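Local coordinates for cystalysin (Treponema denticola, PDB 1C7N), which is a pyridoxal-5'-phosphate-binding protein of the aminotransferase class I and II family, with the fold of the PLP-dependent aminotransferase clan, at residues Ile137-Glu141 and Lys155-Leu159; Lys190-Ser196 and Asp223-Lys229. All coordinates share one frame; numbering follows the deposited sequence.

Contact 1. Residues Ile137-Glu141 and Lys155-Leu159; sequences IIECE and KLEKL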
# COMPACT_ATOMS: atom_id res chain seq x y z
N ILE A 137 -17.08 -16.87 11.56
CA ILE A 137 -16.62 -17.73 10.49
C ILE A 137 -17.58 -18.91 10.33
O ILE A 137 -17.72 -19.72 11.25
CB ILE A 137 -15.21 -18.29 10.79
CG1 ILE A 137 -14.21 -17.13 10.92
CG2 ILE A 137 -14.78 -19.24 9.68
CD1 ILE A 137 -12.82 -17.56 11.32
N ILE A 138 -18.24 -18.99 9.18
CA ILE A 138 -19.18 -20.08 8.92
C ILE A 138 -18.52 -21.04 7.94
O ILE A 138 -18.37 -20.74 6.75
CB ILE A 138 -20.50 -19.55 8.32
CG1 ILE A 138 -21.05 -18.41 9.17
CG2 ILE A 138 -21.54 -20.67 8.26
CD1 ILE A 138 -21.31 -18.78 10.61
N GLU A 139 -18.12 -22.20 8.44
CA GLU A 139 -17.44 -23.19 7.62
C GLU A 139 -18.31 -24.19 6.88
O GLU A 139 -19.20 -24.82 7.45
CB GLU A 139 -16.44 -23.97 8.49
CG GLU A 139 -15.38 -23.10 9.12
CD GLU A 139 -14.51 -23.88 10.08
OE1 GLU A 139 -13.88 -24.87 9.65
OE2 GLU A 139 -14.46 -23.50 11.26
N CYS A 140 -18.03 -24.34 5.59
CA CYS A 140 -18.74 -25.28 4.74
C CYS A 140 -17.64 -26.20 4.21
O CYS A 140 -17.20 -26.08 3.07
CB CYS A 140 -19.44 -24.56 3.59
SG CYS A 140 -20.60 -25.61 2.68
N GLU A 141 -17.19 -27.11 5.08
CA GLU A 141 -16.11 -28.04 4.77
C GLU A 141 -16.24 -28.78 3.44
O GLU A 141 -17.31 -29.24 3.05
CB GLU A 141 -15.98 -29.05 5.91
CG GLU A 141 -14.79 -29.99 5.78
CD GLU A 141 -13.47 -29.34 6.17
OE1 GLU A 141 -12.41 -29.94 5.90
OE2 GLU A 141 -13.50 -28.22 6.74
N LYS A 155 -25.20 -28.77 2.45
CA LYS A 155 -24.82 -27.95 3.60
C LYS A 155 -24.72 -26.48 3.21
O LYS A 155 -25.14 -25.60 3.96
CB LYS A 155 -23.48 -28.42 4.17
CG LYS A 155 -22.97 -27.55 5.32
CD LYS A 155 -21.61 -28.01 5.84
CE LYS A 155 -21.70 -29.34 6.58
NZ LYS A 155 -20.41 -29.68 7.24
N LEU A 156 -24.16 -26.21 2.03
CA LEU A 156 -24.02 -24.83 1.57
C LEU A 156 -25.37 -24.15 1.40
O LEU A 156 -25.54 -22.99 1.78
CB LEU A 156 -23.24 -24.78 0.25
CG LEU A 156 -23.02 -23.38 -0.35
CD1 LEU A 156 -22.28 -22.49 0.65
CD2 LEU A 156 -22.24 -23.49 -1.64
N GLU A 157 -26.34 -24.87 0.83
CA GLU A 157 -27.67 -24.28 0.64
C GLU A 157 -28.30 -24.01 2.00
O GLU A 157 -28.99 -23.00 2.18
CB GLU A 157 -28.58 -25.21 -0.17
CG GLU A 157 -29.85 -24.50 -0.64
CD GLU A 157 -30.79 -25.41 -1.43
OE1 GLU A 157 -30.33 -26.06 -2.39
OE2 GLU A 157 -31.99 -25.45 -1.09
N LYS A 158 -28.05 -24.90 2.94
CA LYS A 158 -28.58 -24.75 4.29
C LYS A 158 -28.04 -23.47 4.91
O LYS A 158 -28.80 -22.67 5.45
CB LYS A 158 -28.19 -25.95 5.15
CG LYS A 158 -28.70 -25.86 6.58
CD LYS A 158 -28.32 -27.10 7.36
CE LYS A 158 -28.75 -26.99 8.82
NZ LYS A 158 -28.35 -28.20 9.59
N LEU A 159 -26.73 -23.28 4.83
CA LEU A 159 -26.09 -22.10 5.40
C LEU A 159 -26.54 -20.79 4.75
O LEU A 159 -26.65 -19.77 5.42
CB LEU A 159 -24.57 -22.21 5.29
CG LEU A 159 -23.90 -23.36 6.05
CD1 LEU A 159 -22.43 -23.44 5.67
CD2 LEU A 159 -24.06 -23.15 7.55
O HOH W 1 -18.72 -27.54 7.63
O HOH W 2 -19.03 -30.53 4.63

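Contact 2. Residues Lys190-Ser196 and Asp223-Lys229; sequences KDIVLKS and DEQLADK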
# COMPACT_ATOMS: atom_id res chain seq x y z
N LYS A 190 -24.15 -20.67 -7.91
CA LYS A 190 -24.83 -19.47 -8.38
C LYS A 190 -26.30 -19.49 -8.00
O LYS A 190 -26.84 -18.48 -7.54
CB LYS A 190 -24.70 -19.33 -9.90
CG LYS A 190 -25.61 -18.26 -10.49
CD LYS A 190 -25.55 -18.24 -12.01
CE LYS A 190 -26.04 -19.56 -12.61
NZ LYS A 190 -27.51 -19.79 -12.44
N ASP A 191 -26.95 -20.63 -8.19
CA ASP A 191 -28.36 -20.76 -7.86
C ASP A 191 -28.60 -20.55 -6.37
O ASP A 191 -29.53 -19.84 -5.97
CB ASP A 191 -28.91 -22.12 -8.29
CG ASP A 191 -29.02 -22.26 -9.79
OD1 ASP A 191 -29.08 -21.23 -10.49
OD2 ASP A 191 -29.05 -23.41 -10.28
N ILE A 192 -27.75 -21.16 -5.55
CA ILE A 192 -27.87 -21.02 -4.10
C ILE A 192 -27.69 -19.56 -3.70
O ILE A 192 -28.41 -19.05 -2.83
CB ILE A 192 -26.79 -21.87 -3.37
CG1 ILE A 192 -27.02 -23.36 -3.66
CG2 ILE A 192 -26.83 -21.59 -1.87
CD1 ILE A 192 -26.00 -24.27 -3.01
N VAL A 193 -26.75 -18.88 -4.34
CA VAL A 193 -26.48 -17.47 -4.03
C VAL A 193 -27.63 -16.55 -4.43
O VAL A 193 -28.07 -15.74 -3.62
CB VAL A 193 -25.19 -16.98 -4.72
CG1 VAL A 193 -25.04 -15.47 -4.53
CG2 VAL A 193 -23.99 -17.71 -4.13
N LEU A 194 -28.10 -16.67 -5.67
CA LEU A 194 -29.19 -15.83 -6.16
C LEU A 194 -30.50 -16.10 -5.42
O LEU A 194 -31.38 -15.24 -5.37
CB LEU A 194 -29.39 -16.05 -7.66
CG LEU A 194 -28.20 -15.72 -8.57
CD1 LEU A 194 -28.58 -16.01 -10.01
CD2 LEU A 194 -27.81 -14.26 -8.39
N LYS A 195 -30.60 -17.29 -4.84
CA LYS A 195 -31.78 -17.73 -4.09
C LYS A 195 -31.83 -17.10 -2.69
O LYS A 195 -32.89 -17.03 -2.07
CB LYS A 195 -31.76 -19.25 -3.97
CG LYS A 195 -32.55 -19.82 -2.80
CD LYS A 195 -32.12 -21.25 -2.49
CE LYS A 195 -30.65 -21.33 -2.09
NZ LYS A 195 -30.31 -20.46 -0.92
N SER A 196 -30.67 -16.66 -2.20
CA SER A 196 -30.58 -16.06 -0.88
C SER A 196 -30.15 -14.60 -0.99
O SER A 196 -30.08 -14.04 -2.08
CB SER A 196 -29.57 -16.82 -0.03
OG SER A 196 -28.27 -16.70 -0.59
N ASP A 223 -23.36 -14.99 -15.15
CA ASP A 223 -24.69 -14.44 -14.91
C ASP A 223 -24.58 -12.97 -14.50
O ASP A 223 -23.84 -12.64 -13.58
CB ASP A 223 -25.39 -15.24 -13.81
CG ASP A 223 -26.84 -14.84 -13.62
OD1 ASP A 223 -27.09 -13.75 -13.06
OD2 ASP A 223 -27.73 -15.61 -14.03
N GLU A 224 -25.30 -12.10 -15.20
CA GLU A 224 -25.25 -10.67 -14.90
C GLU A 224 -25.89 -10.30 -13.57
O GLU A 224 -25.44 -9.36 -12.91
CB GLU A 224 -25.91 -9.88 -16.04
CG GLU A 224 -25.05 -9.75 -17.29
CD GLU A 224 -23.69 -9.13 -17.00
OE1 GLU A 224 -23.56 -8.40 -16.00
OE2 GLU A 224 -22.74 -9.36 -17.79
N GLN A 225 -26.94 -11.02 -13.18
CA GLN A 225 -27.59 -10.73 -11.90
C GLN A 225 -26.67 -11.15 -10.76
O GLN A 225 -26.67 -10.52 -9.70
CB GLN A 225 -28.93 -11.45 -11.79
CG GLN A 225 -30.05 -10.79 -12.59
CD GLN A 225 -29.89 -10.97 -14.09
OE1 GLN A 225 -30.01 -12.08 -14.61
NE2 GLN A 225 -29.60 -9.87 -14.79
N LEU A 226 -25.90 -12.20 -10.98
CA LEU A 226 -24.95 -12.65 -9.96
C LEU A 226 -23.88 -11.56 -9.87
O LEU A 226 -23.50 -11.13 -8.78
CB LEU A 226 -24.32 -13.99 -10.35
CG LEU A 226 -23.23 -14.52 -9.41
CD1 LEU A 226 -23.82 -14.84 -8.03
CD2 LEU A 226 -22.59 -15.76 -10.01
N ALA A 227 -23.41 -11.12 -11.04
CA ALA A 227 -22.39 -10.07 -11.11
C ALA A 227 -22.85 -8.80 -10.41
O ALA A 227 -22.03 -8.02 -9.92
CB ALA A 227 -22.06 -9.76 -12.58
N ASP A 228 -24.16 -8.58 -10.37
CA ASP A 228 -24.74 -7.41 -9.73
C ASP A 228 -24.45 -7.36 -8.23
O ASP A 228 -24.49 -6.29 -7.62
CB ASP A 228 -26.26 -7.37 -9.95
CG ASP A 228 -26.64 -6.90 -11.34
OD1 ASP A 228 -27.82 -7.09 -11.72
OD2 ASP A 228 -25.78 -6.33 -12.05
N LYS A 229 -24.17 -8.51 -7.62
CA LYS A 229 -23.87 -8.52 -6.20
C LYS A 229 -22.58 -9.29 -5.88
O LYS A 229 -22.45 -9.89 -4.82
CB LYS A 229 -25.04 -9.10 -5.40
CG LYS A 229 -25.39 -10.55 -5.68
CD LYS A 229 -26.47 -10.99 -4.69
CE LYS A 229 -26.80 -12.47 -4.82
NZ LYS A 229 -27.72 -12.89 -3.71
O HOH W 3 -30.34 -12.74 -5.90

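Contact 1. Residues Ile137-Glu141 and Lys155-Leu159
The ammonium group of K155 is tied to 137-141 through two waters. One water accepts from K155 NZ at 2.8 Å, donates to E139 O and accepts from E141 N; the second accepts from K155 NZ and donates to E141 O at 2.7 Å. The lysine reaches them by a bend in its chain at chi3 (-70°), after its CG and CD have run past the sulfur of C140. That sulfur, anti to its own backbone N (chi1 -169°), lies against the backbone N and CB of L156 on helix 153-160, with SG 3.7 Å from L156 CB and 4.0 Å from K155 CG. One turn on, L159 sends both methyls across: CD1 packs on C140 CB at 3.8 Å, and CD2 meets I138 CG2 at 3.6 Å as the two side chains slide past each other in opposite directions. I117 of strand 115-118 touches I138, L156 and L159, closing the apolar patch from the sheet side. The axes of strand 137-139 and helix 155-159 run roughly antiparallel, at 148°, and approach to 10.4 Å. This is helix-on-sheet packing at the edge of an alpha/beta fold, where helix 153-160 covers the outermost strand 136-139.

Contact 2. Residues Lys190-Ser196 and Asp223-Lys229
Two helices of the alpha/beta domain meet here: the C-terminal end of helix 183-195, which precedes strand 199-203, and the short helix 224-227, which leads into strand 230-234. D223 is the N-cap of the short helix; its OD1 accepts from L226 N at 2.9 Å and, weakly, from Q225 N. The same side chain is crossed at about a right angle by K190, whose CD lies 3.5 Å from D223 CB, while L194 CD1 faces the carboxylate. K190 bends at chi3 and chi4 into a salt bridge between its NZ and D191 OD1; K190 NZ stays 4.5 Å from D223 OD2, beyond salt-bridge range. L226 fills the middle, its CD1 3.8 Å from V193 CG1 and its CD2 against K190 CG; L194 CD2 presses on L226 CA at 3.6 Å. K229 runs out extended beyond CG, passing V193 in the opposite direction with CE tight against V193 CG1, and NZ donates to V193 O at 2.9 Å. NZ sits 50° out of that carbonyl plane, on the face opposite S196 N, which also donates to V193 O. Bonded to V193 O in the last turn of helix 183-195 and to L198 O beyond it, the K229 ammonium probably offsets the partial negative charge of the helix end and ties it to 223-229.

How the contacts relate
Contact 1 closes before contact 2 opens along the chain, and their centres lie about 17 Å apart, on the same side of the chain's centre. Contact 1 lays helix 153-160 on the edge strand of the seven-stranded mixed sheet; contact 2 joins two helical segments beside that sheet. Helices 153-160 and 183-195 touch directly: E157 CG meets K195 CE at 3.6 Å, and E157 CA rests on I192 CG2. L156 serves both contact 1 and this interface, whereas I192 and K195 take no part in contact 2. Helices 153-160, 183-195 and 224-227 thus pack in succession. Helix 183-195 leads into strand 199-203, which ends at D203 of the pyridoxal-5'-phosphate pocket.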